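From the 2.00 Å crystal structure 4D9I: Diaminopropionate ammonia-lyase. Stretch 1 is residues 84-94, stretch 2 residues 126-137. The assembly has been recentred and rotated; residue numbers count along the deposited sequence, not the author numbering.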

ATOM      1  N   ALA B  84      28.542  19.369  -6.591  1.00 23.62           N
ATOM      2  CA  ALA B  84      29.790  19.606  -5.904  1.00 24.27           C
ATOM      3  C   ALA B  84      30.965  18.926  -6.594  1.00 24.89           C
ATOM      4  O   ALA B  84      32.042  19.514  -6.729  1.00 26.06           O
ATOM      5  CB  ALA B  84      29.684  19.164  -4.459  1.00 24.20           C
ATOM      6  N   ILE B  85      30.769  17.691  -7.036  1.00 24.58           N
ATOM      7  CA  ILE B  85      31.835  16.947  -7.700  1.00 25.06           C
ATOM      8  C   ILE B  85      32.259  17.609  -9.024  1.00 25.87           C
ATOM      9  O   ILE B  85      33.464  17.723  -9.344  1.00 26.76           O
ATOM     10  CB  ILE B  85      31.451  15.453  -7.816  1.00 25.06           C
ATOM     11  CG1 ILE B  85      31.705  14.790  -6.451  1.00 25.36           C
ATOM     12  CG2 ILE B  85      32.291  14.756  -8.881  1.00 26.22           C
ATOM     13  CD1 ILE B  85      30.650  13.798  -6.040  1.00 25.30           C
ATOM     14  N   ALA B  86      31.270  18.069  -9.780  1.00 25.25           N
ATOM     15  CA  ALA B  86      31.521  18.775 -11.031  1.00 26.31           C
ATOM     16  C   ALA B  86      32.196  20.123 -10.759  1.00 27.20           C
ATOM     17  O   ALA B  86      33.130  20.501 -11.464  1.00 28.41           O
ATOM     18  CB  ALA B  86      30.210  18.970 -11.796  1.00 26.62           C
ATOM     19  N   GLN B  87      31.726  20.846  -9.739  1.00 26.45           N
ATOM     20  CA  GLN B  87      32.374  22.097  -9.326  1.00 27.97           C
ATOM     21  C   GLN B  87      33.857  21.887  -8.972  1.00 28.79           C
ATOM     22  O   GLN B  87      34.735  22.660  -9.390  1.00 30.65           O
ATOM     23  CB  GLN B  87      31.639  22.736  -8.141  1.00 27.50           C
ATOM     24  CG  GLN B  87      30.220  23.249  -8.435  1.00 27.56           C
ATOM     25  CD  GLN B  87      30.199  24.674  -8.965  1.00 29.85           C
ATOM     26  OE1 GLN B  87      29.138  25.296  -9.076  1.00 31.11           O
ATOM     27  NE2 GLN B  87      31.351  25.194  -9.283  1.00 30.87           N
ATOM     28  N   LEU B  88      34.134  20.834  -8.206  1.00 27.93           N
ATOM     29  CA  LEU B  88      35.504  20.520  -7.794  1.00 28.87           C
ATOM     30  C   LEU B  88      36.380  20.146  -8.988  1.00 30.20           C
ATOM     31  O   LEU B  88      37.545  20.573  -9.069  1.00 31.59           O
ATOM     32  CB  LEU B  88      35.520  19.394  -6.743  1.00 28.14           C
ATOM     33  CG  LEU B  88      35.062  19.676  -5.297  1.00 27.68           C
ATOM     34  CD1 LEU B  88      34.696  18.370  -4.587  1.00 27.06           C
ATOM     35  CD2 LEU B  88      36.107  20.444  -4.495  1.00 29.46           C
ATOM     36  N   LEU B  89      35.829  19.362  -9.918  1.00 29.77           N
ATOM     37  CA  LEU B  89      36.577  18.974 -11.107  1.00 31.41           C
ATOM     38  C   LEU B  89      36.866  20.202 -11.989  1.00 33.05           C
ATOM     39  O   LEU B  89      38.013  20.403 -12.436  1.00 34.88           O
ATOM     40  CB  LEU B  89      35.873  17.864 -11.891  1.00 31.47           C
ATOM     41  CG  LEU B  89      36.835  17.098 -12.808  1.00 34.06           C
ATOM     42  CD1 LEU B  89      37.865  16.332 -11.975  1.00 34.58           C
ATOM     43  CD2 LEU B  89      36.121  16.171 -13.785  1.00 34.55           C
ATOM     44  N   CYS B  90      35.855  21.044 -12.194  1.00 32.78           N
ATOM     45  CA  CYS B  90      36.040  22.275 -12.968  1.00 34.97           C
ATOM     46  C   CYS B  90      37.097  23.191 -12.357  1.00 36.30           C
ATOM     47  O   CYS B  90      37.923  23.773 -13.075  1.00 38.17           O
ATOM     48  CB  CYS B  90      34.714  23.002 -13.160  1.00 34.50           C
ATOM     49  SG  CYS B  90      33.664  22.144 -14.359  1.00 34.26           S
ATOM     50  N   GLU B  91      37.074  23.293 -11.031  1.00 35.84           N
ATOM     51  CA  GLU B  91      38.071  24.065 -10.294  1.00 37.95           C
ATOM     52  C   GLU B  91      39.500  23.538 -10.526  1.00 38.83           C
ATOM     53  O   GLU B  91      40.416  24.313 -10.807  1.00 40.65           O
ATOM     54  CB  GLU B  91      37.730  24.069  -8.807  1.00 37.91           C
ATOM     55  CG  GLU B  91      38.203  25.309  -8.061  1.00 41.26           C
ATOM     56  CD  GLU B  91      37.506  25.447  -6.717  1.00 41.51           C
ATOM     57  OE1 GLU B  91      37.775  24.595  -5.838  1.00 41.96           O
ATOM     58  OE2 GLU B  91      36.686  26.387  -6.551  1.00 41.94           O
ATOM     59  N   LYS B  92      39.680  22.223 -10.434  1.00 37.79           N
ATOM     60  CA  LYS B  92      40.997  21.621 -10.664  1.00 39.24           C
ATOM     61  C   LYS B  92      41.455  21.830 -12.107  1.00 40.83           C
ATOM     62  O   LYS B  92      42.574  22.267 -12.333  1.00 42.47           O
ATOM     63  CB  LYS B  92      40.990  20.129 -10.326  1.00 38.46           C
ATOM     64  CG  LYS B  92      42.369  19.489 -10.356  1.00 40.59           C
ATOM     65  CD  LYS B  92      42.237  17.978 -10.379  1.00 40.57           C
ATOM     66  N   TYR B  93      40.574  21.552 -13.070  1.00 40.26           N
ATOM     67  CA  TYR B  93      40.936  21.625 -14.486  1.00 42.51           C
ATOM     68  C   TYR B  93      40.846  23.034 -15.080  1.00 44.08           C
ATOM     69  O   TYR B  93      41.046  23.204 -16.279  1.00 46.34           O
ATOM     70  CB  TYR B  93      40.099  20.652 -15.336  1.00 42.45           C
ATOM     71  CG  TYR B  93      40.290  19.183 -15.025  1.00 42.23           C
ATOM     72  CD1 TYR B  93      41.385  18.732 -14.277  1.00 42.98           C
ATOM     73  CD2 TYR B  93      39.393  18.237 -15.509  1.00 41.97           C
ATOM     74  CE1 TYR B  93      41.554  17.386 -13.998  1.00 43.23           C
ATOM     75  CE2 TYR B  93      39.548  16.888 -15.239  1.00 42.00           C
ATOM     76  CZ  TYR B  93      40.627  16.464 -14.483  1.00 43.05           C
ATOM     77  OH  TYR B  93      40.786  15.116 -14.222  1.00 43.86           O
ATOM     78  N   HIS B  94      40.565  24.032 -14.245  1.00 43.41           N
ATOM     79  CA  HIS B  94      40.443  25.428 -14.678  1.00 45.40           C
ATOM     80  C   HIS B  94      39.377  25.587 -15.729  1.00 45.88           C
ATOM     81  O   HIS B  94      39.586  26.219 -16.766  1.00 48.28           O
ATOM     82  CB  HIS B  94      41.801  26.004 -15.139  1.00 48.73           C
ATOM     83  CG  HIS B  94      42.827  26.124 -14.031  1.00 49.11           C
ATOM     84  ND1 HIS B  94      42.519  26.567 -12.798  1.00 48.19           N
ATOM     85  CD2 HIS B  94      44.202  25.865 -14.020  1.00 51.18           C
ATOM     86  CE1 HIS B  94      43.628  26.579 -12.031  1.00 49.21           C
ATOM     87  NE2 HIS B  94      44.657  26.154 -12.781  1.00 50.95           N
ATOM     88  N   GLY B 126      25.201   9.117  -4.385  1.00 21.37           N
ATOM     89  CA  GLY B 126      25.296  10.257  -5.293  1.00 20.81           C
ATOM     90  C   GLY B 126      26.735  10.614  -5.668  1.00 21.70           C
ATOM     91  O   GLY B 126      27.021  10.916  -6.841  1.00 22.18           O
ATOM     92  N   VAL B 127      27.637  10.600  -4.681  1.00 22.23           N
ATOM     93  CA  VAL B 127      29.087  10.812  -4.913  1.00 23.46           C
ATOM     94  C   VAL B 127      29.683   9.729  -5.833  1.00 25.20           C
ATOM     95  O   VAL B 127      30.401  10.026  -6.794  1.00 25.68           O
ATOM     96  CB  VAL B 127      29.870  10.924  -3.572  1.00 24.07           C
ATOM     97  CG1 VAL B 127      31.389  10.920  -3.791  1.00 25.33           C
ATOM     98  CG2 VAL B 127      29.450  12.196  -2.834  1.00 23.05           C
ATOM     99  N   ALA B 128      29.375   8.472  -5.534  1.00 26.40           N
ATOM    100  CA  ALA B 128      29.879   7.365  -6.314  1.00 28.83           C
ATOM    101  C   ALA B 128      29.389   7.472  -7.761  1.00 29.18           C
ATOM    102  O   ALA B 128      30.151   7.245  -8.703  1.00 31.16           O
ATOM    103  CB  ALA B 128      29.450   6.050  -5.689  1.00 30.18           C
ATOM    104  N   TRP B 129      28.118   7.832  -7.918  1.00 28.00           N
ATOM    105  CA  TRP B 129      27.507   7.984  -9.225  1.00 28.33           C
ATOM    106  C   TRP B 129      28.230   9.040 -10.032  1.00 28.23           C
ATOM    107  O   TRP B 129      28.585   8.804 -11.193  1.00 30.15           O
ATOM    108  CB  TRP B 129      26.010   8.307  -9.081  1.00 27.50           C
ATOM    109  CG  TRP B 129      25.353   8.550 -10.401  1.00 28.22           C
ATOM    110  CD1 TRP B 129      24.738   7.616 -11.230  1.00 29.96           C
ATOM    111  CD2 TRP B 129      25.277   9.819 -11.123  1.00 27.88           C
ATOM    112  NE1 TRP B 129      24.292   8.210 -12.386  1.00 30.68           N
ATOM    113  CE2 TRP B 129      24.575   9.531 -12.383  1.00 29.55           C
ATOM    114  CE3 TRP B 129      25.717  11.119 -10.871  1.00 26.92           C
ATOM    115  CZ2 TRP B 129      24.309  10.523 -13.318  1.00 29.95           C
ATOM    116  CZ3 TRP B 129      25.456  12.109 -11.828  1.00 27.31           C
ATOM    117  CH2 TRP B 129      24.772  11.812 -13.023  1.00 28.87           C
ATOM    118  N   ALA B 130      28.457  10.208  -9.436  1.00 26.19           N
ATOM    119  CA  ALA B 130      29.138  11.304 -10.127  1.00 26.13           C
ATOM    120  C   ALA B 130      30.583  10.967 -10.486  1.00 27.63           C
ATOM    121  O   ALA B 130      31.014  11.226 -11.616  1.00 28.51           O
ATOM    122  CB  ALA B 130      29.073  12.583  -9.304  1.00 24.20           C
ATOM    123  N   ALA B 131      31.318  10.394  -9.532  1.00 27.97           N
ATOM    124  CA  ALA B 131      32.669   9.922  -9.801  1.00 30.38           C
ATOM    125  C   ALA B 131      32.713   8.965 -11.002  1.00 32.94           C
ATOM    126  O   ALA B 131      33.573   9.122 -11.888  1.00 34.68           O
ATOM    127  CB  ALA B 131      33.288   9.269  -8.564  1.00 30.66           C
ATOM    128  N   GLN B 132      31.810   7.979 -11.027  1.00 33.95           N
ATOM    129  CA  GLN B 132      31.743   7.009 -12.139  1.00 37.15           C
ATOM    130  C   GLN B 132      31.514   7.716 -13.477  1.00 37.48           C
ATOM    131  O   GLN B 132      32.255   7.505 -14.425  1.00 39.93           O
ATOM    132  CB  GLN B 132      30.665   5.926 -11.909  1.00 38.54           C
ATOM    133  CG  GLN B 132      30.795   4.711 -12.843  1.00 43.11           C
ATOM    134  CD  GLN B 132      29.619   3.732 -12.753  1.00 44.85           C
ATOM    135  OE1 GLN B 132      28.509   4.095 -12.358  1.00 44.11           O
ATOM    136  NE2 GLN B 132      29.856   2.487 -13.145  1.00 48.77           N
ATOM    137  N   GLN B 133      30.490   8.563 -13.536  1.00 35.65           N
ATOM    138  CA  GLN B 133      30.207   9.388 -14.713  1.00 36.33           C
ATOM    139  C   GLN B 133      31.418  10.181 -15.232  1.00 37.21           C
ATOM    140  O   GLN B 133      31.688  10.209 -16.435  1.00 39.24           O
ATOM    141  CB  GLN B 133      29.051  10.354 -14.398  1.00 34.12           C
ATOM    142  CG  GLN B 133      27.698   9.675 -14.261  1.00 34.28           C
ATOM    143  CD  GLN B 133      27.228   9.022 -15.548  1.00 37.19           C
ATOM    144  OE1 GLN B 133      26.838   7.856 -15.561  1.00 38.65           O
ATOM    145  NE2 GLN B 133      27.263   9.772 -16.641  1.00 38.88           N
ATOM    146  N   LEU B 134      32.137  10.830 -14.324  1.00 35.78           N
ATOM    147  CA  LEU B 134      33.231  11.711 -14.722  1.00 37.24           C
ATOM    148  C   LEU B 134      34.589  11.015 -14.878  1.00 39.13           C
ATOM    149  O   LEU B 134      35.616  11.672 -15.124  1.00 40.54           O
ATOM    150  CB  LEU B 134      33.332  12.914 -13.766  1.00 35.54           C
ATOM    151  CG  LEU B 134      32.099  13.824 -13.784  1.00 34.69           C
ATOM    152  CD1 LEU B 134      32.337  15.074 -12.953  1.00 33.87           C
ATOM    153  CD2 LEU B 134      31.685  14.184 -15.210  1.00 36.53           C
ATOM    154  N   GLY B 135      34.601   9.691 -14.755  1.00 40.17           N
ATOM    155  CA  GLY B 135      35.856   8.926 -14.885  1.00 42.60           C
ATOM    156  C   GLY B 135      36.852   9.175 -13.766  1.00 41.60           C
ATOM    157  O   GLY B 135      38.068   9.061 -13.958  1.00 43.29           O
ATOM    158  N   GLN B 136      36.335   9.522 -12.590  1.00 39.23           N
ATOM    159  CA  GLN B 136      37.153   9.756 -11.395  1.00 38.94           C
ATOM    160  C   GLN B 136      36.965   8.586 -10.427  1.00 39.37           C
ATOM    161  O   GLN B 136      36.159   7.695 -10.682  1.00 40.17           O
ATOM    162  CB  GLN B 136      36.762  11.081 -10.714  1.00 36.91           C
ATOM    163  CG  GLN B 136      36.754  12.318 -11.616  1.00 36.67           C
ATOM    164  CD  GLN B 136      38.062  12.530 -12.362  1.00 39.20           C
ATOM    165  OE1 GLN B 136      39.146  12.463 -11.774  1.00 40.25           O
ATOM    166  NE2 GLN B 136      37.968  12.794 -13.670  1.00 39.97           N
ATOM    167  N   ASN B 137      37.718   8.582  -9.332  1.00 39.63           N
ATOM    168  CA  ASN B 137      37.590   7.540  -8.312  1.00 40.03           C
ATOM    169  C   ASN B 137      36.789   7.990  -7.092  1.00 37.51           C
ATOM    170  O   ASN B 137      36.739   9.179  -6.780  1.00 36.12           O
ATOM    171  CB  ASN B 137      38.974   7.046  -7.892  1.00 42.57           C
ATOM    172  CG  ASN B 137      39.673   6.284  -8.999  1.00 45.38           C
ATOM    173  OD1 ASN B 137      40.669   6.743  -9.541  1.00 46.51           O
ATOM    174  ND2 ASN B 137      39.140   5.120  -9.348  1.00 46.86           N
TER
HETATM  175  O   HOH W   1      40.089  13.365 -16.190  1.00 36.89           O

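The contact is a small apolar seam between two helical stretches, burying 348 Å² in all, with no direct hydrogen bond crossing it. One face of the first helix supplies Ile-85, Leu-89 and Tyr-93, spaced four residues apart, so their CA-to-CB bonds all point toward the second stretch. The intervening Gln-87, Leu-88, Cys-90 and Glu-91 do not reach it.

Ile-85 carries the largest share of the buried area. Its chi1 is m, but chi2, at 140°, lies between wells. In this conformation CD1 settles against the second helix, 3.6 Å from CA of Val-127, 3.7 Å from CG1 of Val-127 and 3.8 Å from CB of Ala-130. The close approach to a backbone carbon shows the methyl packing against the helix itself, beside a small side chain. Ala-130 points toward the first stretch with a single methyl, and here the backbones come nearest, with CA of Ile-85 and CA of Ala-130 6.7 Å apart. CG2 of Ile-85 also packs against Ala-130, 3.9 Å from its CB, and reaches further to Leu-134, 4.1 Å from its CD1.

Leu-134 is the first residue after the second helix to leave helical phi/psi, yet it still points toward the partner. With chi1 m and chi2 t, its CD1 is placed among three residues, 4.1 Å from Ile-85 CG2, 4.0 Å from Leu-89 CD2 and 4.2 Å from Ala-86 CA. That last distance is to backbone, as at Val-127; Ala-86 itself points sideways, its CB not directed at the leucine.

Leu-89 takes chi1 t and chi2 p. CD1 of Leu-89 lies 3.8 Å from CD of Gln-136, so an apolar methyl rests against the amide carbon of a polar side chain; CD2 of Leu-89 sits between Leu-134 CD1, at 4.0 Å, and Gln-136 NE2, at 3.9 Å.

Gln-136 can occupy that place because the chain turns back on itself. Gly-135, at phi 68°, follows Leu-134, and the backbone N of Gln-136 bonds to O of Ala-131 at 2.9 Å. Chi1 and chi2 of Gln-136 are both m (-53° and -54°), and chi3 is -47°, curling the side chain so that NE2 donates to O of Leu-134 at 3.0 Å. NE2 is thus held by its own stretch and OE1 is bonded elsewhere in the structure, while the amide carbon packs against Leu-89.

At the seam's polar end, Tyr-93 OH stands 3.7 Å from Gln-136 NE2. A water joins them, donating to Tyr-93 OH at 2.7 Å and accepting a weak bond from Gln-136 NE2 at 3.3 Å.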